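Local atomic coordinates of AxyAgu115A (Amphibacillus xylanus NBRC 15112, PDB entry 6NPS), a protein that acts as a family GH115 alpha-glucuronidase, probably removing glucuronic acid side groups from hemicelluloses such as arabinoglucuronoxylan. Residues Phe745-Asp749 with Pro773-Asn777; Val690-Glu694 with Asp789-Tyr793; Glu376-Leu382 with His401-Met407. The protein carries 3 engineered substitutions. One frame throughout, in Å; residues are numbered along the deposited sequence.

Contact 1: Phe745-Asp749 with Pro773-Asn777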
ATOM      1  N   PHE A 745      31.876 -10.219 -13.305  1.00 40.26           N
ATOM      2  CA  PHE A 745      32.503 -11.112 -14.290  1.00 45.91           C
ATOM      3  C   PHE A 745      33.108 -12.309 -13.578  1.00 44.31           C
ATOM      4  O   PHE A 745      33.840 -12.145 -12.593  1.00 41.07           O
ATOM      5  CB  PHE A 745      33.603 -10.413 -15.105  1.00 46.13           C
ATOM      6  CG  PHE A 745      33.172  -9.106 -15.684  1.00 52.21           C
ATOM      7  CD1 PHE A 745      32.201  -9.065 -16.675  1.00 51.81           C
ATOM      8  CD2 PHE A 745      33.711  -7.907 -15.221  1.00 53.73           C
ATOM      9  CE1 PHE A 745      31.781  -7.860 -17.210  1.00 47.12           C
ATOM     10  CE2 PHE A 745      33.289  -6.691 -15.762  1.00 49.74           C
ATOM     11  CZ  PHE A 745      32.317  -6.675 -16.749  1.00 42.31           C
ATOM     12  N   VAL A 746      32.827 -13.507 -14.094  1.00 41.11           N
ATOM     13  CA  VAL A 746      33.421 -14.742 -13.595  1.00 38.46           C
ATOM     14  C   VAL A 746      34.309 -15.330 -14.686  1.00 40.71           C
ATOM     15  O   VAL A 746      33.843 -15.596 -15.800  1.00 41.94           O
ATOM     16  CB  VAL A 746      32.336 -15.743 -13.168  1.00 37.67           C
ATOM     17  CG1 VAL A 746      32.944 -17.112 -12.905  1.00 36.98           C
ATOM     18  CG2 VAL A 746      31.636 -15.235 -11.907  1.00 32.55           C
ATOM     19  N   ASP A 747      35.577 -15.549 -14.368  1.00 38.34           N
ATOM     20  CA  ASP A 747      36.466 -16.233 -15.300  1.00 40.59           C
ATOM     21  C   ASP A 747      36.279 -17.729 -15.118  1.00 41.23           C
ATOM     22  O   ASP A 747      36.790 -18.317 -14.168  1.00 45.49           O
ATOM     23  CB  ASP A 747      37.911 -15.830 -15.064  1.00 41.02           C
ATOM     24  CG  ASP A 747      38.851 -16.417 -16.114  1.00 59.80           C
ATOM     25  OD1 ASP A 747      38.355 -17.008 -17.113  1.00 58.96           O
ATOM     26  OD2 ASP A 747      40.079 -16.265 -15.937  1.00 65.81           O
ATOM     27  N   ARG A 748      35.551 -18.355 -16.040  1.00 41.01           N
ATOM     28  CA  ARG A 748      35.254 -19.779 -15.970  1.00 42.27           C
ATOM     29  C   ARG A 748      36.411 -20.651 -16.429  1.00 47.43           C
ATOM     30  O   ARG A 748      36.357 -21.871 -16.244  1.00 47.85           O
ATOM     31  CB  ARG A 748      33.988 -20.071 -16.797  1.00 34.94           C
ATOM     32  CG  ARG A 748      32.756 -19.362 -16.204  1.00 37.01           C
ATOM     33  CD  ARG A 748      31.472 -19.805 -16.913  1.00 36.96           C
ATOM     34  NE  ARG A 748      30.249 -19.302 -16.281  1.00 34.76           N
ATOM     35  CZ  ARG A 748      29.569 -19.928 -15.327  1.00 36.40           C
ATOM     36  NH1 ARG A 748      30.007 -21.083 -14.837  1.00 37.22           N
ATOM     37  NH2 ARG A 748      28.454 -19.380 -14.841  1.00 34.15           N
ATOM     38  N   ASP A 749      37.466 -20.060 -16.979  1.00 50.62           N
ATOM     39  CA  ASP A 749      38.594 -20.830 -17.505  1.00 48.25           C
ATOM     40  C   ASP A 749      39.356 -21.495 -16.361  1.00 48.44           C
ATOM     41  O   ASP A 749      40.081 -20.829 -15.614  1.00 53.68           O
ATOM     42  CB  ASP A 749      39.502 -19.911 -18.320  1.00 55.59           C
ATOM     43  CG  ASP A 749      40.596 -20.681 -19.117  1.00 73.33           C
ATOM     44  OD1 ASP A 749      40.383 -21.852 -19.517  1.00 75.75           O
ATOM     45  OD2 ASP A 749      41.686 -20.099 -19.331  1.00 78.64           O
ATOM     46  N   PRO A 773      27.904 -17.553  -5.733  1.00 38.53           N
ATOM     47  CA  PRO A 773      28.169 -18.970  -5.995  1.00 36.53           C
ATOM     48  C   PRO A 773      28.111 -19.254  -7.492  1.00 38.82           C
ATOM     49  O   PRO A 773      27.348 -18.643  -8.240  1.00 43.97           O
ATOM     50  CB  PRO A 773      27.035 -19.675  -5.239  1.00 39.54           C
ATOM     51  CG  PRO A 773      25.873 -18.694  -5.367  1.00 41.37           C
ATOM     52  CD  PRO A 773      26.489 -17.295  -5.357  1.00 35.89           C
ATOM     53  N   VAL A 774      28.928 -20.198  -7.933  1.00 35.56           N
ATOM     54  CA  VAL A 774      29.103 -20.464  -9.354  1.00 37.58           C
ATOM     55  C   VAL A 774      28.971 -21.959  -9.600  1.00 37.52           C
ATOM     56  O   VAL A 774      29.541 -22.760  -8.859  1.00 38.03           O
ATOM     57  CB  VAL A 774      30.482 -19.963  -9.863  1.00 37.52           C
ATOM     58  CG1 VAL A 774      30.649 -20.331 -11.351  1.00 36.12           C
ATOM     59  CG2 VAL A 774      30.599 -18.454  -9.688  1.00 34.58           C
ATOM     60  N   VAL A 775      28.249 -22.332 -10.651  1.00 37.26           N
ATOM     61  CA  VAL A 775      28.261 -23.694 -11.177  1.00 39.55           C
ATOM     62  C   VAL A 775      28.983 -23.664 -12.525  1.00 37.22           C
ATOM     63  O   VAL A 775      28.650 -22.862 -13.409  1.00 37.69           O
ATOM     64  CB  VAL A 775      26.832 -24.262 -11.301  1.00 45.38           C
ATOM     65  CG1 VAL A 775      26.830 -25.531 -12.152  1.00 42.66           C
ATOM     66  CG2 VAL A 775      26.228 -24.525  -9.899  1.00 40.50           C
ATOM     67  N   ASN A 776      30.012 -24.494 -12.674  1.00 39.79           N
ATOM     68  CA  ASN A 776      30.791 -24.512 -13.900  1.00 40.50           C
ATOM     69  C   ASN A 776      30.795 -25.890 -14.548  1.00 48.43           C
ATOM     70  O   ASN A 776      31.538 -26.116 -15.510  1.00 48.67           O
ATOM     71  CB  ASN A 776      32.227 -24.044 -13.596  1.00 41.10           C
ATOM     72  CG  ASN A 776      32.926 -23.463 -14.801  1.00 43.16           C
ATOM     73  OD1 ASN A 776      32.346 -22.720 -15.589  1.00 46.37           O
ATOM     74  ND2 ASN A 776      34.189 -23.828 -14.965  1.00 42.15           N
ATOM     75  N   ASN A 777      30.080 -26.835 -13.954  1.00 49.41           N
ATOM     76  CA  ASN A 777      29.740 -28.107 -14.554  1.00 56.49           C
ATOM     77  C   ASN A 777      28.787 -27.846 -15.705  1.00 68.39           C
ATOM     78  O   ASN A 777      27.703 -27.311 -15.483  1.00 69.23           O
ATOM     79  CB  ASN A 777      29.066 -28.954 -13.482  1.00 58.84           C
ATOM     80  CG  ASN A 777      29.023 -30.401 -13.822  1.00 74.27           C
ATOM     81  OD1 ASN A 777      29.160 -30.772 -14.992  1.00 78.21           O
ATOM     82  ND2 ASN A 777      28.834 -31.248 -12.810  1.00 76.94           N
TER
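R748 and N776 meet in a reciprocal polar exchange between side chains and backbone. The R748 NH1 group serves two acceptors on the other segment, the backbone oxygen V775 O at 2.7 Å and the amide oxygen N776 OD1 at 3.0 Å. Both acceptors lie at the edge of the guanidinium, close to its plane, so they can be served by the two N-H bonds of NH1, which, with the bonds of NH2, probably limits rotation of the head. The bond to V775 O arrives above the carbonyl plane, whereas N776 OD1 is approached at a smaller tilt from its own plane. In return the amide nitrogen N776 ND2 donates to R748 O at 3.2 Å, in the carbonyl plane and on a lone pair; ND2 is also bonded to L751 O. The two side chains run past each other in opposite directions, with guanidinium and amide planes 24° apart. An extended arginine chain from CG to NE, with CG beside the backbone N (chi1 -64°), carries the head across to the far segment. NH2 bonds to V697 O and probably F692 O, and NE weakly to N698 OD1.

Apolar contact runs alongside. V746 and V774 reach toward each other tip to tip, V746 CG2 to V774 CG2 at 4.0 Å, and W722 touches both valines. The other branch of the second valine, V774 CG1, comes within 3.6 Å of R748 NH1, obliquely to the guanidinium.

Within the first segment, D749 N donates to D747 OD1 in an Asx turn that shapes the chain just past the strand. Strand 739-746 belongs to an antiparallel sheet and strand 766-775 to a separate mixed one, and the inward-facing valines, bordered by the arginine, are as expected between the two layers of a beta sandwich.

Contact 2: Val690-Glu694 with Asp789-Tyr793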
ATOM      1  N   VAL A 690      22.838 -14.928  -7.736  1.00 40.98           N
ATOM      2  CA  VAL A 690      22.840 -16.342  -8.092  1.00 43.87           C
ATOM      3  C   VAL A 690      22.926 -16.583  -9.602  1.00 42.38           C
ATOM      4  O   VAL A 690      22.803 -17.725 -10.040  1.00 41.24           O
ATOM      5  CB  VAL A 690      21.626 -17.058  -7.482  1.00 47.38           C
ATOM      6  CG1 VAL A 690      21.665 -16.915  -5.965  1.00 51.37           C
ATOM      7  CG2 VAL A 690      20.307 -16.534  -8.083  1.00 38.77           C
ATOM      8  N   ASP A 691      23.172 -15.544 -10.405  1.00 39.91           N
ATOM      9  CA  ASP A 691      23.106 -15.692 -11.861  1.00 42.19           C
ATOM     10  C   ASP A 691      24.078 -16.757 -12.380  1.00 40.12           C
ATOM     11  O   ASP A 691      23.776 -17.448 -13.368  1.00 37.19           O
ATOM     12  CB  ASP A 691      23.395 -14.356 -12.541  1.00 48.87           C
ATOM     13  CG  ASP A 691      22.465 -13.222 -12.056  1.00 59.90           C
ATOM     14  OD1 ASP A 691      22.497 -12.881 -10.845  1.00 55.72           O
ATOM     15  OD2 ASP A 691      21.728 -12.657 -12.898  1.00 66.65           O
ATOM     16  N   PHE A 692      25.265 -16.898 -11.751  1.00 34.95           N
ATOM     17  CA  PHE A 692      26.270 -17.821 -12.295  1.00 36.08           C
ATOM     18  C   PHE A 692      26.027 -19.253 -11.862  1.00 38.62           C
ATOM     19  O   PHE A 692      26.821 -20.126 -12.209  1.00 38.70           O
ATOM     20  CB  PHE A 692      27.693 -17.381 -11.890  1.00 32.91           C
ATOM     21  CG  PHE A 692      28.026 -15.988 -12.354  1.00 35.29           C
ATOM     22  CD1 PHE A 692      28.421 -15.753 -13.664  1.00 36.86           C
ATOM     23  CD2 PHE A 692      27.886 -14.898 -11.493  1.00 36.14           C
ATOM     24  CE1 PHE A 692      28.707 -14.446 -14.105  1.00 37.78           C
ATOM     25  CE2 PHE A 692      28.148 -13.606 -11.927  1.00 35.30           C
ATOM     26  CZ  PHE A 692      28.560 -13.378 -13.229  1.00 34.39           C
ATOM     27  N   LEU A 693      24.927 -19.515 -11.142  1.00 35.38           N
ATOM     28  CA  LEU A 693      24.510 -20.885 -10.883  1.00 37.19           C
ATOM     29  C   LEU A 693      24.055 -21.602 -12.153  1.00 41.57           C
ATOM     30  O   LEU A 693      23.909 -22.827 -12.135  1.00 42.78           O
ATOM     31  CB  LEU A 693      23.400 -20.884  -9.821  1.00 34.82           C
ATOM     32  CG  LEU A 693      23.864 -20.570  -8.387  1.00 36.22           C
ATOM     33  CD1 LEU A 693      22.721 -20.608  -7.410  1.00 39.51           C
ATOM     34  CD2 LEU A 693      24.996 -21.526  -7.898  1.00 41.80           C
ATOM     35  N   GLU A 694      23.859 -20.880 -13.274  1.00 39.94           N
ATOM     36  CA  GLU A 694      23.709 -21.588 -14.553  1.00 41.12           C
ATOM     37  C   GLU A 694      25.015 -21.554 -15.332  1.00 42.25           C
ATOM     38  O   GLU A 694      25.554 -20.464 -15.568  1.00 42.72           O
ATOM     39  CB  GLU A 694      22.583 -20.952 -15.367  1.00 40.78           C
ATOM     40  CG  GLU A 694      21.325 -20.891 -14.506  1.00 45.96           C
ATOM     41  CD  GLU A 694      20.037 -20.395 -15.194  1.00 52.86           C
ATOM     42  OE1 GLU A 694      20.060 -19.404 -15.962  1.00 54.57           O
ATOM     43  OE2 GLU A 694      18.978 -20.987 -14.905  1.00 54.96           O
ATOM     44  N   ASP A 789      18.465 -28.620 -12.099  1.00 41.26           N
ATOM     45  CA  ASP A 789      18.167 -27.744 -10.966  1.00 46.96           C
ATOM     46  C   ASP A 789      19.462 -27.250 -10.323  1.00 49.69           C
ATOM     47  O   ASP A 789      20.114 -27.984  -9.583  1.00 49.61           O
ATOM     48  CB  ASP A 789      17.311 -28.471  -9.929  1.00 54.29           C
ATOM     49  CG  ASP A 789      16.982 -27.589  -8.691  1.00 69.17           C
ATOM     50  OD1 ASP A 789      17.537 -26.467  -8.543  1.00 69.02           O
ATOM     51  OD2 ASP A 789      16.140 -28.016  -7.861  1.00 74.18           O
ATOM     52  N   THR A 790      19.807 -25.988 -10.533  1.00 49.32           N
ATOM     53  CA  THR A 790      20.872 -25.399  -9.747  1.00 49.06           C
ATOM     54  C   THR A 790      20.422 -24.237  -8.871  1.00 51.89           C
ATOM     55  O   THR A 790      21.136 -23.901  -7.926  1.00 53.95           O
ATOM     56  CB  THR A 790      22.004 -24.919 -10.659  1.00 46.13           C
ATOM     57  OG1 THR A 790      21.486 -23.948 -11.578  1.00 49.05           O
ATOM     58  CG2 THR A 790      22.586 -26.079 -11.424  1.00 46.84           C
ATOM     59  N   LYS A 791      19.272 -23.620  -9.143  1.00 48.95           N
ATOM     60  CA  LYS A 791      18.824 -22.463  -8.379  1.00 47.59           C
ATOM     61  C   LYS A 791      17.796 -22.814  -7.309  1.00 47.19           C
ATOM     62  O   LYS A 791      17.310 -21.913  -6.609  1.00 45.10           O
ATOM     63  CB  LYS A 791      18.223 -21.402  -9.319  1.00 52.23           C
ATOM     64  CG  LYS A 791      19.216 -20.752 -10.264  1.00 53.25           C
ATOM     65  CD  LYS A 791      18.531 -19.704 -11.127  1.00 56.04           C
ATOM     66  CE  LYS A 791      19.551 -18.725 -11.675  1.00 59.90           C
ATOM     67  NZ  LYS A 791      18.899 -17.602 -12.398  1.00 65.45           N
ATOM     68  N   GLY A 792      17.455 -24.082  -7.143  1.00 44.20           N
ATOM     69  CA  GLY A 792      16.384 -24.439  -6.232  1.00 44.94           C
ATOM     70  C   GLY A 792      15.028 -24.605  -6.888  1.00 47.02           C
ATOM     71  O   GLY A 792      14.046 -24.869  -6.188  1.00 51.87           O
ATOM     72  N   TYR A 793      14.938 -24.457  -8.203  1.00 44.66           N
ATOM     73  CA  TYR A 793      13.673 -24.678  -8.899  1.00 41.77           C
ATOM     74  C   TYR A 793      14.017 -24.851 -10.363  1.00 41.04           C
ATOM     75  O   TYR A 793      15.119 -24.510 -10.784  1.00 39.13           O
ATOM     76  CB  TYR A 793      12.673 -23.532  -8.695  1.00 40.40           C
ATOM     77  CG  TYR A 793      13.144 -22.232  -9.284  1.00 38.65           C
ATOM     78  CD1 TYR A 793      13.989 -21.382  -8.556  1.00 39.46           C
ATOM     79  CD2 TYR A 793      12.798 -21.864 -10.581  1.00 36.59           C
ATOM     80  CE1 TYR A 793      14.436 -20.188  -9.109  1.00 36.23           C
ATOM     81  CE2 TYR A 793      13.249 -20.673 -11.135  1.00 35.45           C
ATOM     82  CZ  TYR A 793      14.071 -19.852 -10.400  1.00 38.00           C
ATOM     83  OH  TYR A 793      14.501 -18.669 -10.949  1.00 43.00           O
TER
HETATM   84  O   HOH W   1      21.196 -17.239 -14.237  1.00 37.68           O
HETATM   85  O   HOH W   2      18.956 -23.236 -13.625  1.00 50.58           O
HETATM   86  O   HOH W   3      17.169 -18.593 -14.613  1.00 60.78           O
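T790 and L693 supply the direct hydrogen bond of this contact, the hydroxyl T790 OG1 donating to the backbone oxygen L693 O at 2.7 Å. The donor stands well above the carbonyl plane, 59° out of it. The chi1 of T790 (59°) sets OG1 between its own N and carbonyl carbon, from where it reaches the end of the 3-10 segment at L693.

The charged pair E694 and K791 is joined through water. The two chains cross at about a right angle, and the nearest charged atoms, E694 OE1 and K791 NZ, remain 4.2 Å apart, beyond a salt bridge. Water 1 accepts from K791 NZ at 3.0 Å and donates to both E694 OE1 and D691 O. Water 3 repeats the bridge on the other carboxylate oxygen, between K791 NZ and E694 OE2. Water 2 donates to E694 OE2 at 2.6 Å and only weakly to T790 OG1. The strongest partner of the glutamate lies outside both segments: R968, the last residue of the chain, forms a salt bridge with OE1.

Van der Waals contacts accompany the bridges. The lysine methylene K791 CE sits 3.9 Å from E694 CD and 3.8 Å from V690 O, while L693 CD1 lies 3.7 Å from T790 O.

Behind the contact, G792 N donates to D789 OD1 on its syn lone pair, closing an Asx motif that shapes the loop bearing T790 and K791. Here one direct hydrogen bond joins the two loops, and waters and packing add to it; the opposite charges interact through shared waters, which probably weakens their direct attraction.

Contact 3: Glu376-Leu382 with His401-Met407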
ATOM      1  N   GLU A 376     -35.669 -27.946 -34.220  1.00 56.85           N
ATOM      2  CA  GLU A 376     -35.264 -28.579 -35.463  1.00 65.99           C
ATOM      3  C   GLU A 376     -35.155 -27.528 -36.569  1.00 59.31           C
ATOM      4  O   GLU A 376     -36.049 -26.681 -36.735  1.00 55.42           O
ATOM      5  CB  GLU A 376     -36.235 -29.701 -35.838  1.00 76.44           C
ATOM      6  CG  GLU A 376     -35.586 -30.740 -36.745  1.00 91.80           C
ATOM      7  CD  GLU A 376     -34.099 -30.914 -36.437  1.00107.28           C
ATOM      8  OE1 GLU A 376     -33.267 -30.413 -37.231  1.00111.48           O
ATOM      9  OE2 GLU A 376     -33.756 -31.562 -35.422  1.00111.89           O
ATOM     10  N   ASP A 377     -34.034 -27.563 -37.294  1.00 51.15           N
ATOM     11  CA  ASP A 377     -33.657 -26.655 -38.368  1.00 50.12           C
ATOM     12  C   ASP A 377     -33.188 -25.311 -37.836  1.00 43.38           C
ATOM     13  O   ASP A 377     -32.803 -24.471 -38.649  1.00 48.05           O
ATOM     14  CB  ASP A 377     -34.784 -26.419 -39.389  1.00 61.54           C
ATOM     15  CG  ASP A 377     -35.512 -27.710 -39.766  1.00 78.40           C
ATOM     16  OD1 ASP A 377     -36.759 -27.778 -39.608  1.00 82.83           O
ATOM     17  OD2 ASP A 377     -34.822 -28.657 -40.218  1.00 78.78           O
ATOM     18  N   VAL A 378     -33.197 -25.077 -36.521  1.00 38.39           N
ATOM     19  CA  VAL A 378     -32.719 -23.819 -35.955  1.00 37.46           C
ATOM     20  C   VAL A 378     -31.201 -23.869 -35.767  1.00 38.43           C
ATOM     21  O   VAL A 378     -30.645 -24.872 -35.282  1.00 35.56           O
ATOM     22  CB  VAL A 378     -33.433 -23.520 -34.624  1.00 36.35           C
ATOM     23  CG1 VAL A 378     -32.829 -22.263 -33.959  1.00 36.64           C
ATOM     24  CG2 VAL A 378     -34.923 -23.337 -34.857  1.00 37.62           C
ATOM     25  N   ILE A 379     -30.519 -22.778 -36.129  1.00 35.59           N
ATOM     26  CA  ILE A 379     -29.100 -22.655 -35.805  1.00 36.95           C
ATOM     27  C   ILE A 379     -28.941 -22.449 -34.304  1.00 37.48           C
ATOM     28  O   ILE A 379     -29.561 -21.557 -33.727  1.00 36.03           O
ATOM     29  CB  ILE A 379     -28.467 -21.474 -36.555  1.00 38.86           C
ATOM     30  CG1 ILE A 379     -28.596 -21.641 -38.074  1.00 36.66           C
ATOM     31  CG2 ILE A 379     -26.990 -21.329 -36.135  1.00 35.96           C
ATOM     32  CD1 ILE A 379     -28.583 -20.292 -38.793  1.00 37.57           C
ATOM     33  N   LEU A 380     -28.057 -23.228 -33.673  1.00 38.98           N
ATOM     34  CA  LEU A 380     -27.841 -23.137 -32.228  1.00 36.97           C
ATOM     35  C   LEU A 380     -26.544 -22.386 -32.035  1.00 38.61           C
ATOM     36  O   LEU A 380     -25.454 -22.913 -32.311  1.00 34.14           O
ATOM     37  CB  LEU A 380     -27.823 -24.521 -31.583  1.00 37.89           C
ATOM     38  CG  LEU A 380     -29.145 -25.301 -31.711  1.00 36.08           C
ATOM     39  CD1 LEU A 380     -29.053 -26.743 -31.234  1.00 37.18           C
ATOM     40  CD2 LEU A 380     -30.237 -24.600 -30.915  1.00 41.64           C
ATOM     41  N   MET A 381     -26.646 -21.133 -31.615  1.00 33.21           N
ATOM     42  CA  MET A 381     -25.468 -20.281 -31.585  1.00 33.19           C
ATOM     43  C   MET A 381     -24.818 -20.394 -30.212  1.00 37.94           C
ATOM     44  O   MET A 381     -25.403 -19.963 -29.208  1.00 34.56           O
ATOM     45  CB  MET A 381     -25.803 -18.828 -31.902  1.00 34.32           C
ATOM     46  CG  MET A 381     -24.494 -18.022 -32.034  1.00 43.33           C
ATOM     47  SD  MET A 381     -24.778 -16.276 -32.284  1.00 47.56           S
ATOM     48  CE  MET A 381     -25.649 -15.878 -30.791  1.00 43.74           C
ATOM     49  N   LEU A 382     -23.632 -21.017 -30.167  1.00 30.68           N
ATOM     50  CA  LEU A 382     -22.818 -21.071 -28.962  1.00 35.63           C
ATOM     51  C   LEU A 382     -22.071 -19.747 -28.814  1.00 39.87           C
ATOM     52  O   LEU A 382     -21.969 -18.951 -29.757  1.00 37.55           O
ATOM     53  CB  LEU A 382     -21.821 -22.248 -29.023  1.00 35.21           C
ATOM     54  CG  LEU A 382     -22.527 -23.613 -29.179  1.00 41.23           C
ATOM     55  CD1 LEU A 382     -21.611 -24.713 -29.678  1.00 39.07           C
ATOM     56  CD2 LEU A 382     -23.176 -24.028 -27.883  1.00 42.82           C
ATOM     57  N   HIS A 401     -27.286 -32.486 -35.384  1.00 47.27           N
ATOM     58  CA  HIS A 401     -28.418 -31.560 -35.344  1.00 43.71           C
ATOM     59  C   HIS A 401     -28.580 -30.873 -36.686  1.00 43.89           C
ATOM     60  O   HIS A 401     -27.669 -30.200 -37.179  1.00 45.86           O
ATOM     61  CB  HIS A 401     -28.221 -30.528 -34.237  1.00 40.86           C
ATOM     62  CG  HIS A 401     -29.238 -29.425 -34.243  1.00 44.26           C
ATOM     63  ND1 HIS A 401     -30.551 -29.616 -33.855  1.00 49.56           N
ATOM     64  CD2 HIS A 401     -29.136 -28.121 -34.590  1.00 43.37           C
ATOM     65  CE1 HIS A 401     -31.211 -28.474 -33.955  1.00 46.05           C
ATOM     66  NE2 HIS A 401     -30.377 -27.554 -34.404  1.00 43.27           N
ATOM     67  N   SER A 402     -29.728 -31.067 -37.303  1.00 45.19           N
ATOM     68  CA  SER A 402     -30.016 -30.348 -38.524  1.00 53.70           C
ATOM     69  C   SER A 402     -30.318 -28.898 -38.169  1.00 53.38           C
ATOM     70  O   SER A 402     -31.110 -28.611 -37.266  1.00 62.70           O
ATOM     71  CB  SER A 402     -31.182 -31.017 -39.255  1.00 58.37           C
ATOM     72  OG  SER A 402     -31.892 -30.073 -40.025  1.00 65.03           O
ATOM     73  N   GLY A 403     -29.693 -27.974 -38.876  1.00 45.72           N
ATOM     74  CA  GLY A 403     -29.697 -26.586 -38.499  1.00 43.50           C
ATOM     75  C   GLY A 403     -28.311 -26.101 -38.133  1.00 39.39           C
ATOM     76  O   GLY A 403     -28.020 -24.911 -38.277  1.00 40.89           O
ATOM     77  N   GLY A 404     -27.450 -27.010 -37.683  1.00 33.17           N
ATOM     78  CA  GLY A 404     -26.074 -26.627 -37.403  1.00 33.85           C
ATOM     79  C   GLY A 404     -25.922 -25.688 -36.207  1.00 33.98           C
ATOM     80  O   GLY A 404     -26.857 -25.415 -35.435  1.00 37.91           O
ATOM     81  N   TYR A 405     -24.702 -25.167 -36.078  1.00 30.71           N
ATOM     82  CA  TYR A 405     -24.279 -24.421 -34.902  1.00 32.93           C
ATOM     83  C   TYR A 405     -23.628 -23.117 -35.316  1.00 34.25           C
ATOM     84  O   TYR A 405     -23.038 -22.990 -36.407  1.00 35.15           O
ATOM     85  CB  TYR A 405     -23.291 -25.241 -34.035  1.00 34.53           C
ATOM     86  CG  TYR A 405     -23.988 -26.425 -33.414  1.00 34.49           C
ATOM     87  CD1 TYR A 405     -24.618 -26.306 -32.173  1.00 34.41           C
ATOM     88  CD2 TYR A 405     -24.045 -27.650 -34.077  1.00 32.48           C
ATOM     89  CE1 TYR A 405     -25.263 -27.375 -31.614  1.00 34.65           C
ATOM     90  CE2 TYR A 405     -24.687 -28.734 -33.523  1.00 38.31           C
ATOM     91  CZ  TYR A 405     -25.300 -28.591 -32.279  1.00 40.98           C
ATOM     92  OH  TYR A 405     -25.993 -29.654 -31.713  1.00 44.27           O
ATOM     93  N   GLY A 406     -23.707 -22.161 -34.407  1.00 31.92           N
ATOM     94  CA  GLY A 406     -23.072 -20.874 -34.577  1.00 28.44           C
ATOM     95  C   GLY A 406     -22.073 -20.573 -33.479  1.00 29.86           C
ATOM     96  O   GLY A 406     -22.100 -21.201 -32.418  1.00 30.97           O
ATOM     97  N   MET A 407     -21.193 -19.614 -33.705  1.00 30.49           N
ATOM     98  CA  MET A 407     -20.292 -19.151 -32.649  1.00 28.81           C
ATOM     99  C   MET A 407     -20.313 -17.634 -32.626  1.00 32.19           C
ATOM    100  O   MET A 407     -20.150 -16.978 -33.667  1.00 28.23           O
ATOM    101  CB  MET A 407     -18.855 -19.655 -32.841  1.00 27.97           C
ATOM    102  CG  MET A 407     -17.842 -19.128 -31.730  1.00 31.94           C
ATOM    103  SD  MET A 407     -18.373 -19.615 -30.039  1.00 36.73           S
ATOM    104  CE  MET A 407     -18.446 -21.393 -30.202  1.00 31.10           C
TER
HETATM  105  O   HOH W   4     -31.797 -33.079 -36.055  1.00 67.00           O
HETATM  106  O   HOH W   5     -31.994 -27.879 -41.333  1.00 62.03           O
HETATM  107  O   HOH W   6     -30.139 -23.473 -40.570  1.00 71.22           O
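G406 O receives the shortest bond here, from L382 N at 2.7 Å, with the donor above the carbonyl plane. One residue earlier along the partner strand, M381 CA turns its hydrogen toward the same oxygen. Two further rungs repeat the exchange: L380 O accepts from G406 N at 2.8 Å, and G404 O takes L380 N at 3.1 Å. L380, M381 and L382 thus pair with Y405, G406 and M407 in parallel register.

The strands are neighbours in the eight-stranded parallel sheet of a TIM barrel, the fold to which this GH115 region belongs. M381 turns its side chain to one face beside G406 and extends to L446 and I448 on strand 446-450, beyond its immediate neighbours, as expected of a barrel interior. M381 CG rests 3.8 Å from G406 C, the glycine presenting no side chain beside it. The other face carries L380, L382, Y405 and M407. L380 CB meets Y405 CD1 at 3.7 Å, and L382 CB meets M407 CE at the same separation. The tyrosine hydroxyl is held by M398 O.

Before the strands begin, H401 starts a type II turn that ends at G404. Its ring, with CG anti to the backbone N (chi1 172°), points NE2 at V378 O, 2.8 Å away; the bond is nearly straight (163°) and lies in both the ring plane and the carbonyl plane. L380 CD1 covers one ring face in a CH-pi contact, offset toward the rim. Further back, D377 N donates to S402 O; a second bond, to E376 OE1, is doubtful, because that side chain is poorly ordered and crowds S402 O. Water 5 bridges D377 OD2 and S402 OG.

In the fold
From the N terminus, contact 3 closes first, bringing 376-382 against 401-407 across a short, helix-free connection between two adjacent strands of the barrel. Far along the chain, contact 2 opens at 690-694 and closes only at 789-793; contact 1, between 745-749 and 773-777, falls wholly within that span. F692 O probably also accepts from V775 N, so the two contacts touch, their centres about 12 Å apart. Contact 1 joins the antiparallel sheet to the mixed one, probably as layers of a sandwich, and contact 2 ties that region to the C-terminal one. Contact 3 stands apart, its centre about 55 Å from that of contact 2, on the opposite side of the chain's centre.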